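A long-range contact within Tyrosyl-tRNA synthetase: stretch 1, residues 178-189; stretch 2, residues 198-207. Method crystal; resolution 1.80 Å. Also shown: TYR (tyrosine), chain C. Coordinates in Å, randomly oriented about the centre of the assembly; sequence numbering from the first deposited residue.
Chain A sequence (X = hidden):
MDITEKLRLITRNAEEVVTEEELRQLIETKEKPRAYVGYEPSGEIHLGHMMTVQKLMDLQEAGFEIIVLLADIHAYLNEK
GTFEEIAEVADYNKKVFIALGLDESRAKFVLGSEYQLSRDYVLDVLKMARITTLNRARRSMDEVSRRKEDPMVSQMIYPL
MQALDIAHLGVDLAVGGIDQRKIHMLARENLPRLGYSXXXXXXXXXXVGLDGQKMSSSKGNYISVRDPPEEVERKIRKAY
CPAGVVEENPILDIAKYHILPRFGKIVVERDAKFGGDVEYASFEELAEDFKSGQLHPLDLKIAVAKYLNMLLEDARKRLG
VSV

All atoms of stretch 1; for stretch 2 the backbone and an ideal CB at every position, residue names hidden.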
# COMPACT_ATOMS: atom_id res chain seq x y z
N ILE A 178 20.85 6.05 10.83
CA ILE A 178 21.35 5.06 9.88
C ILE A 178 20.33 3.94 9.65
O ILE A 178 20.43 3.18 8.69
CB ILE A 178 22.70 4.47 10.38
CG1 ILE A 178 23.33 3.61 9.30
CG2 ILE A 178 22.48 3.67 11.63
CD1 ILE A 178 24.01 4.40 8.21
N ASP A 179 19.33 3.82 10.53
CA ASP A 179 18.32 2.79 10.33
C ASP A 179 17.35 3.17 9.20
O ASP A 179 16.50 2.38 8.81
CB ASP A 179 17.56 2.48 11.62
CG ASP A 179 17.01 3.70 12.31
OD1 ASP A 179 17.23 4.85 11.86
OD2 ASP A 179 16.34 3.51 13.35
N GLN A 180 17.50 4.38 8.67
CA GLN A 180 16.66 4.84 7.56
C GLN A 180 17.41 4.60 6.25
O GLN A 180 16.91 4.92 5.17
CB GLN A 180 16.38 6.35 7.66
CG GLN A 180 15.81 6.84 8.99
CD GLN A 180 14.53 6.13 9.36
OE1 GLN A 180 13.56 6.13 8.60
NE2 GLN A 180 14.51 5.53 10.55
N ARG A 181 18.61 4.03 6.34
CA ARG A 181 19.45 3.82 5.16
C ARG A 181 18.80 3.11 3.98
O ARG A 181 18.90 3.59 2.84
CB ARG A 181 20.75 3.10 5.53
CG ARG A 181 21.82 3.19 4.45
CD ARG A 181 23.13 2.49 4.83
NE ARG A 181 24.19 2.83 3.88
CZ ARG A 181 24.16 2.57 2.58
NH1 ARG A 181 23.11 1.95 2.05
NH2 ARG A 181 25.16 2.95 1.80
N LYS A 182 18.15 1.99 4.23
CA LYS A 182 17.52 1.25 3.14
C LYS A 182 16.40 2.04 2.48
O LYS A 182 16.23 1.97 1.26
CB LYS A 182 17.01 -0.11 3.62
CG LYS A 182 18.13 -1.07 3.99
CD LYS A 182 17.72 -2.51 3.81
CE LYS A 182 18.87 -3.46 4.12
NZ LYS A 182 18.48 -4.90 4.00
N ILE A 183 15.63 2.78 3.27
CA ILE A 183 14.56 3.59 2.71
C ILE A 183 15.19 4.69 1.86
O ILE A 183 14.74 4.97 0.75
CB ILE A 183 13.68 4.20 3.83
CG1 ILE A 183 12.86 3.09 4.50
CG2 ILE A 183 12.75 5.26 3.23
CD1 ILE A 183 12.04 3.56 5.71
N HIS A 184 16.27 5.29 2.35
CA HIS A 184 16.93 6.32 1.57
C HIS A 184 17.54 5.77 0.29
O HIS A 184 17.54 6.46 -0.73
CB HIS A 184 18.00 7.03 2.41
CG HIS A 184 17.44 7.98 3.42
ND1 HIS A 184 18.21 8.61 4.36
CD2 HIS A 184 16.17 8.42 3.61
CE1 HIS A 184 17.45 9.40 5.10
NE2 HIS A 184 16.20 9.30 4.66
N MET A 185 18.05 4.55 0.31
CA MET A 185 18.61 4.00 -0.92
C MET A 185 17.47 3.76 -1.91
O MET A 185 17.63 3.97 -3.12
CB MET A 185 19.37 2.70 -0.66
CG MET A 185 20.62 2.89 0.20
SD MET A 185 21.77 4.14 -0.45
CE MET A 185 21.32 5.57 0.55
N LEU A 186 16.33 3.32 -1.40
CA LEU A 186 15.17 3.08 -2.26
C LEU A 186 14.78 4.40 -2.92
O LEU A 186 14.44 4.44 -4.10
CB LEU A 186 14.01 2.52 -1.43
CG LEU A 186 12.62 2.37 -2.07
CD1 LEU A 186 12.70 1.50 -3.31
CD2 LEU A 186 11.68 1.75 -1.06
N ALA A 187 14.84 5.49 -2.16
CA ALA A 187 14.50 6.81 -2.69
C ALA A 187 15.48 7.19 -3.80
O ALA A 187 15.07 7.60 -4.89
CB ALA A 187 14.55 7.85 -1.57
N ARG A 188 16.77 7.04 -3.52
CA ARG A 188 17.80 7.37 -4.51
C ARG A 188 17.63 6.59 -5.81
O ARG A 188 17.89 7.11 -6.90
CB ARG A 188 19.21 7.10 -3.94
CG ARG A 188 19.66 8.09 -2.86
CD ARG A 188 21.01 7.70 -2.26
NE ARG A 188 22.10 7.69 -3.25
CZ ARG A 188 22.77 8.76 -3.66
NH1 ARG A 188 22.48 9.96 -3.19
NH2 ARG A 188 23.75 8.63 -4.54
N GLU A 189 17.19 5.34 -5.71
CA GLU A 189 17.02 4.50 -6.88
C GLU A 189 15.69 4.69 -7.62
O GLU A 189 15.66 4.68 -8.86
CB GLU A 189 17.16 3.03 -6.47
CG GLU A 189 17.13 2.04 -7.62
CD GLU A 189 17.33 0.61 -7.17
OE1 GLU A 189 18.37 0.32 -6.55
OE2 GLU A 189 16.44 -0.24 -7.44
N UNK A 198 17.74 12.41 -7.22
CA UNK A 198 18.18 11.49 -6.18
C UNK A 198 18.71 12.38 -5.05
O UNK A 198 19.55 13.25 -5.28
CB UNK A 198 19.24 10.50 -6.69
N UNK A 199 18.22 12.18 -3.82
CA UNK A 199 18.67 13.00 -2.70
C UNK A 199 20.01 12.62 -2.08
O UNK A 199 20.44 11.46 -2.13
CB UNK A 199 17.60 12.96 -1.60
N UNK A 200 20.67 13.63 -1.52
CA UNK A 200 21.92 13.42 -0.82
C UNK A 200 21.40 12.99 0.55
O UNK A 200 20.38 13.52 1.02
CB UNK A 200 22.83 14.65 -0.79
N UNK A 201 22.06 12.03 1.18
CA UNK A 201 21.62 11.55 2.48
C UNK A 201 22.71 11.66 3.55
O UNK A 201 23.88 11.38 3.29
CB UNK A 201 21.16 10.10 2.36
N UNK A 202 22.31 12.09 4.74
CA UNK A 202 23.24 12.21 5.87
C UNK A 202 22.67 11.35 6.99
O UNK A 202 21.56 11.58 7.46
CB UNK A 202 23.42 13.66 6.31
N UNK A 203 23.42 10.35 7.41
CA UNK A 203 22.94 9.45 8.45
C UNK A 203 23.65 9.61 9.79
O UNK A 203 24.88 9.70 9.85
CB UNK A 203 23.09 8.00 7.97
N UNK A 204 22.87 9.64 10.86
CA UNK A 204 23.42 9.76 12.20
C UNK A 204 23.46 8.36 12.81
O UNK A 204 22.69 7.48 12.43
CB UNK A 204 22.60 10.72 13.06
N UNK A 205 24.38 8.14 13.76
CA UNK A 205 24.44 6.81 14.36
C UNK A 205 23.24 6.53 15.25
O UNK A 205 22.56 7.46 15.70
CB UNK A 205 25.73 6.65 15.17
N UNK A 206 22.96 5.26 15.49
CA UNK A 206 21.85 4.89 16.36
C UNK A 206 22.36 4.84 17.80
O UNK A 206 23.31 4.12 18.10
CB UNK A 206 21.24 3.55 15.94
N UNK A 207 21.75 5.63 18.68
CA UNK A 207 22.18 5.68 20.08
C UNK A 207 21.79 4.45 20.88
O UNK A 207 20.63 4.06 20.92
CB UNK A 207 21.59 6.92 20.76
N TYR C . 10.96 6.64 9.18
CA TYR C . 11.30 7.69 10.17
C TYR C . 11.57 7.08 11.55
O TYR C . 11.86 7.86 12.48
CB TYR C . 10.16 8.71 10.24
CG TYR C . 9.96 9.42 8.92
CD1 TYR C . 8.73 9.40 8.27
CD2 TYR C . 11.03 10.10 8.32
CE1 TYR C . 8.56 10.06 7.04
CE2 TYR C . 10.87 10.75 7.11
CZ TYR C . 9.64 10.73 6.47
OH TYR C . 9.50 11.40 5.28
OXT TYR C . 11.49 5.84 11.68

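Strand 200-204 runs antiparallel to helix 181-189, at an axis angle of 174°, so position 198 lies near Arg-188 and position 203 near Ile-178.

Position 198 lies beside Arg-188. Its CB points sideways, and the ideal CB is 3.7 Å from Arg-188 O. A carbonyl so near suits a short side chain with a donor, such as serine or threonine; alanine would also fit. The residue is Ser-198. Its OG gives a weak hydrogen bond to Arg-188 O at 3.3 Å. The same hydroxyl lies over one face of the Arg-188 guanidinium.

Position 199 has phi -79° and psi 152°, which proline or most other residues can adopt. Its CB points sideways, with Arg-188 CG 5.4 Å from the ideal CB. The neighbourhood includes the methyl of Ala-187, so a compact apolar group suits it. The backbone carbonyl is a separate feature: Arg-188 NH1 donates to the O of position 199 at 2.7 Å, whatever the side chain. The residue is Pro-199. Its CG packs 4.4 Å from Ala-187 CB, and its CD is 4.1 Å from Arg-188 CG.

Position 200 opens the strand and its CB points away. Stretch 1 says little here, though beta-branched residues are common in strands. The residue is Val-200, whose CA lies near the edge of the Arg-188 guanidinium.

Position 201 points toward the helix. The ideal CB is 3.9 Å from His-184 ND1 and 4.9 Å from Met-185 CE. The gap is narrow, so a small side chain such as alanine, serine or cysteine is expected. The residue is Cys-201. Its chi1 is m, and SG lies 3.6 Å from His-184 CB. The sulfur SG is also 4.3 Å from the centroid of the His-184 ring, in an oblique sulfur-aromatic contact.

Position 202 points away, with nothing of stretch 1 within reach of its CB. Many residues would do; it is Leu-202.

Position 203 points toward stretch 1, and its ideal CB is 3.7 Å from Ile-178 CD1. Beyond lie the CG of Arg-181 and the ND1 of His-184. A longer side chain with a polar end suits this space: histidine or glutamine could reach ND1. The residue is His-203. Its NE2 forms a hydrogen bond with His-184 ND1 at 2.9 Å; either nitrogen could donate. The two rings meet rim to rim, their planes 17° apart. His-203 CE1 also lies 3.6 Å from Arg-181 CG.

Position 204 turns its CB away, leaving the side chain loosely specified. Its carbonyl matters more. The residue is Thr-204, and its O accepts from Ile-178 N at 2.8 Å.

Position 205 also points away. Phi -70° and psi 158° permit proline, and Pro-205 is found.

Position 206 points toward stretch 1, and its ideal CB is 4.5 Å from Ile-178 CG2. An apolar side chain such as leucine, valine or isoleucine fits. The residue is Ile-206. Its CG1 packs 3.4 Å from Ile-178 CG2, and its CD1 reaches Asp-179 CG at 3.5 Å.

Position 207 is out of reach and unconstrained here; it is Leu-207.

Stretch 2 (198-207) SPVCLHTPIL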
# COMPACT_ATOMS: atom_id res chain seq x y z
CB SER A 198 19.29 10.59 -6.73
OG SER A 198 19.71 9.64 -5.76
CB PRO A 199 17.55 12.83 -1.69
CG PRO A 199 17.20 11.38 -1.88
CD PRO A 199 17.16 11.25 -3.39
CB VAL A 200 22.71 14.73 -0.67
CG1 VAL A 200 24.04 14.47 -0.00
CG2 VAL A 200 22.90 15.39 -2.04
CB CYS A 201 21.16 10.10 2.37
SG CYS A 201 19.88 9.85 1.11
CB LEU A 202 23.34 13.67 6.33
CG LEU A 202 24.35 13.94 7.45
CD1 LEU A 202 24.76 15.40 7.41
CD2 LEU A 202 23.76 13.58 8.80
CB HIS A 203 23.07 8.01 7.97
CG HIS A 203 22.28 7.72 6.74
ND1 HIS A 203 22.74 6.90 5.73
CD2 HIS A 203 21.04 8.12 6.37
CE1 HIS A 203 21.82 6.82 4.78
NE2 HIS A 203 20.78 7.54 5.14
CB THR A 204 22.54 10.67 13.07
OG1 THR A 204 21.19 10.18 13.05
CG2 THR A 204 22.57 12.09 12.54
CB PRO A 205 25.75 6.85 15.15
CG PRO A 205 25.87 8.30 15.53
CD PRO A 205 25.44 9.02 14.27
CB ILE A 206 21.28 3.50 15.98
CG1 ILE A 206 20.76 3.52 14.54
CG2 ILE A 206 20.19 3.10 16.96
CD1 ILE A 206 19.75 4.62 14.26
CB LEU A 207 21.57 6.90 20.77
CG LEU A 207 22.12 8.28 20.45
CD1 LEU A 207 21.33 9.32 21.25
CD2 LEU A 207 23.61 8.35 20.81
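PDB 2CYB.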